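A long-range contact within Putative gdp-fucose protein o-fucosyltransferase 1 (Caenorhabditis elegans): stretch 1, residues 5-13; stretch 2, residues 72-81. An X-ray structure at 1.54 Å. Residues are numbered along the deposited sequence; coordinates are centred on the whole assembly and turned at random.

Stretch 1 (5-13) TDPNGYIVF
Stretch 2 72-81: TRVVTMQEFT

How does the loop of stretch 1 grip stretch 2? Asp6 (t) points toward stretch 2, its CA 9.3 Å from Arg73 CA. Asp6 OD2 accepts from Arg73 NH2 at 2.8 Å and Arg73 NE at 3.1 Å, a salt bridge near the guanidinium plane, acid matching base; exposed Arg73 is m, t, m, chi4 -69°.

What holds the carboxylate? A type I turn, Asp6 to Gly9, is closed by Gly9 N to Asp6 O at 2.9 Å; Asn8 N donates to Asp6 OD1 at 2.9 Å. At Gly9 (97/-168) a CB would jam against Asn8 O, so glycine suits.

Where does apolar contact begin? In strand 10-13 (10-12 near -130/145), Tyr10 and Val12 point toward stretch 2, Ile11 and Phe13 away. Tyr10 CA lies 9.0 Å from Val74 CA. Buried Tyr10 (m, 83°) offers CE2 to Val75 (m) CG2 at 4.2 Å and CG to Phe80 (t, 67°) CE1 at 4.1 Å, rings oblique at 49°; its OH accepts from Asp6 N at 3.1 Å.

How does the helix meet Val12? Thr76 OG1 caps helix 77-81, accepting from Glu79 N at 3.0 Å; strand and helix N-to-C directions differ by 117°. Val12 CA lies 8.8 Å from Met77 CA. Buried, compact Val12 (p) sets CG2 4.2 Å from CE of unbranched Met77 (t, p, p), which starts sideways. Both sides summed, 331 Å² is buried.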

# COMPACT_ATOMS: atom_id res chain seq x y z
N THR A 5 5.63 -9.69 -31.22
CA THR A 5 5.20 -9.44 -29.84
C THR A 5 3.99 -8.51 -29.83
O THR A 5 3.63 -7.93 -30.86
CB THR A 5 6.34 -8.86 -28.98
OG1 THR A 5 6.75 -7.59 -29.52
CG2 THR A 5 7.54 -9.81 -28.95
N ASP A 6 3.34 -8.38 -28.68
CA ASP A 6 2.17 -7.52 -28.54
C ASP A 6 2.57 -6.03 -28.55
O ASP A 6 3.26 -5.56 -27.64
CB ASP A 6 1.41 -7.88 -27.25
CG ASP A 6 0.07 -7.16 -27.10
OD1 ASP A 6 -0.21 -6.19 -27.85
OD2 ASP A 6 -0.70 -7.56 -26.21
N PRO A 7 2.15 -5.29 -29.60
CA PRO A 7 2.47 -3.87 -29.70
C PRO A 7 1.96 -3.05 -28.51
O PRO A 7 2.52 -2.00 -28.22
CB PRO A 7 1.76 -3.40 -30.98
CG PRO A 7 0.89 -4.53 -31.42
CD PRO A 7 1.33 -5.78 -30.73
N ASN A 8 0.89 -3.52 -27.86
CA ASN A 8 0.35 -2.85 -26.67
C ASN A 8 1.16 -3.12 -25.41
O ASN A 8 1.00 -2.43 -24.41
CB ASN A 8 -1.10 -3.26 -26.42
CG ASN A 8 -2.07 -2.69 -27.45
OD1 ASN A 8 -3.27 -2.98 -27.39
ND2 ASN A 8 -1.57 -1.88 -28.38
N GLY A 9 2.00 -4.14 -25.44
CA GLY A 9 2.85 -4.44 -24.30
C GLY A 9 2.30 -5.51 -23.38
O GLY A 9 1.33 -6.22 -23.72
N TYR A 10 2.93 -5.61 -22.21
CA TYR A 10 2.71 -6.72 -21.27
C TYR A 10 2.47 -6.25 -19.85
O TYR A 10 2.85 -5.14 -19.45
CB TYR A 10 3.93 -7.66 -21.26
CG TYR A 10 4.14 -8.29 -22.60
CD1 TYR A 10 4.84 -7.61 -23.62
CD2 TYR A 10 3.61 -9.55 -22.90
CE1 TYR A 10 5.00 -8.17 -24.87
CE2 TYR A 10 3.77 -10.11 -24.15
CZ TYR A 10 4.47 -9.42 -25.12
OH TYR A 10 4.61 -10.02 -26.35
N ILE A 11 1.84 -7.13 -19.07
CA ILE A 11 1.74 -6.98 -17.62
C ILE A 11 2.35 -8.22 -17.00
O ILE A 11 2.02 -9.33 -17.42
CB ILE A 11 0.27 -6.84 -17.16
CG1 ILE A 11 -0.31 -5.50 -17.59
CG2 ILE A 11 0.14 -6.99 -15.63
CD1 ILE A 11 -1.84 -5.53 -17.65
N VAL A 12 3.20 -8.04 -16.00
CA VAL A 12 3.75 -9.16 -15.22
C VAL A 12 3.62 -8.81 -13.75
O VAL A 12 3.73 -7.63 -13.38
CB VAL A 12 5.22 -9.50 -15.63
CG1 VAL A 12 6.18 -8.32 -15.39
CG2 VAL A 12 5.70 -10.78 -14.91
N PHE A 13 3.32 -9.80 -12.92
CA PHE A 13 3.10 -9.52 -11.50
C PHE A 13 3.44 -10.72 -10.64
O PHE A 13 3.48 -11.86 -11.13
CB PHE A 13 1.64 -9.08 -11.23
CG PHE A 13 0.66 -10.23 -11.17
CD1 PHE A 13 0.25 -10.87 -12.33
CD2 PHE A 13 0.17 -10.66 -9.93
CE1 PHE A 13 -0.64 -11.96 -12.27
CE2 PHE A 13 -0.72 -11.76 -9.85
CZ PHE A 13 -1.11 -12.39 -11.02
N THR A 72 -8.59 -13.75 -22.19
CA THR A 72 -7.76 -12.61 -22.55
C THR A 72 -6.41 -13.10 -23.08
O THR A 72 -6.06 -14.25 -22.86
CB THR A 72 -7.58 -11.66 -21.34
OG1 THR A 72 -7.13 -10.37 -21.78
CG2 THR A 72 -6.63 -12.27 -20.28
N ARG A 73 -5.67 -12.23 -23.77
CA ARG A 73 -4.34 -12.59 -24.25
C ARG A 73 -3.37 -12.84 -23.12
O ARG A 73 -3.24 -12.02 -22.21
CB ARG A 73 -3.76 -11.51 -25.14
CG ARG A 73 -4.55 -11.27 -26.38
CD ARG A 73 -3.74 -10.50 -27.44
NE ARG A 73 -3.25 -9.20 -26.96
CZ ARG A 73 -4.01 -8.14 -26.69
NH1 ARG A 73 -5.32 -8.19 -26.87
NH2 ARG A 73 -3.45 -7.02 -26.26
N VAL A 74 -2.69 -13.98 -23.21
CA VAL A 74 -1.74 -14.43 -22.21
C VAL A 74 -0.49 -15.01 -22.86
O VAL A 74 -0.53 -15.43 -24.03
CB VAL A 74 -2.37 -15.53 -21.30
CG1 VAL A 74 -3.53 -14.97 -20.46
CG2 VAL A 74 -2.81 -16.75 -22.12
N VAL A 75 0.62 -15.00 -22.11
CA VAL A 75 1.82 -15.78 -22.44
C VAL A 75 2.34 -16.46 -21.18
O VAL A 75 2.19 -15.93 -20.07
CB VAL A 75 2.96 -14.93 -23.06
CG1 VAL A 75 2.64 -14.55 -24.50
CG2 VAL A 75 3.33 -13.73 -22.16
N THR A 76 2.93 -17.63 -21.33
CA THR A 76 3.56 -18.29 -20.19
C THR A 76 4.77 -17.49 -19.70
O THR A 76 5.35 -16.69 -20.45
CB THR A 76 4.03 -19.71 -20.52
OG1 THR A 76 5.01 -19.67 -21.57
CG2 THR A 76 2.85 -20.60 -20.94
N MET A 77 5.14 -17.69 -18.44
CA MET A 77 6.36 -17.11 -17.88
C MET A 77 7.59 -17.56 -18.67
O MET A 77 8.50 -16.76 -18.91
CB MET A 77 6.50 -17.46 -16.39
CG MET A 77 7.68 -16.75 -15.71
SD MET A 77 7.49 -14.98 -15.60
CE MET A 77 6.21 -14.90 -14.35
N GLN A 78 7.61 -18.83 -19.09
CA GLN A 78 8.73 -19.36 -19.87
C GLN A 78 8.88 -18.62 -21.21
O GLN A 78 10.00 -18.22 -21.57
CB GLN A 78 8.61 -20.89 -20.07
CG GLN A 78 9.60 -21.47 -21.08
CD GLN A 78 9.67 -23.00 -21.09
OE1 GLN A 78 8.76 -23.70 -20.64
NE2 GLN A 78 10.77 -23.52 -21.64
N GLU A 79 7.77 -18.44 -21.93
CA GLU A 79 7.82 -17.69 -23.19
C GLU A 79 8.24 -16.24 -22.95
O GLU A 79 9.08 -15.69 -23.67
CB GLU A 79 6.50 -17.75 -23.99
CG GLU A 79 6.56 -16.90 -25.27
CD GLU A 79 5.38 -17.07 -26.24
OE1 GLU A 79 4.48 -17.91 -26.01
OE2 GLU A 79 5.37 -16.35 -27.27
N PHE A 80 7.68 -15.60 -21.93
CA PHE A 80 8.01 -14.21 -21.64
C PHE A 80 9.51 -14.06 -21.35
O PHE A 80 10.19 -13.19 -21.90
CB PHE A 80 7.16 -13.71 -20.46
CG PHE A 80 7.41 -12.28 -20.11
CD1 PHE A 80 7.05 -11.26 -20.99
CD2 PHE A 80 8.01 -11.95 -18.89
CE1 PHE A 80 7.30 -9.94 -20.67
CE2 PHE A 80 8.26 -10.63 -18.56
CZ PHE A 80 7.91 -9.61 -19.45
N THR A 81 10.00 -14.96 -20.50
CA THR A 81 11.34 -14.94 -19.92
C THR A 81 12.42 -15.29 -20.96
O THR A 81 13.51 -14.67 -21.02
CB THR A 81 11.27 -15.88 -18.67
OG1 THR A 81 11.15 -15.10 -17.46
CG2 THR A 81 12.36 -16.89 -18.58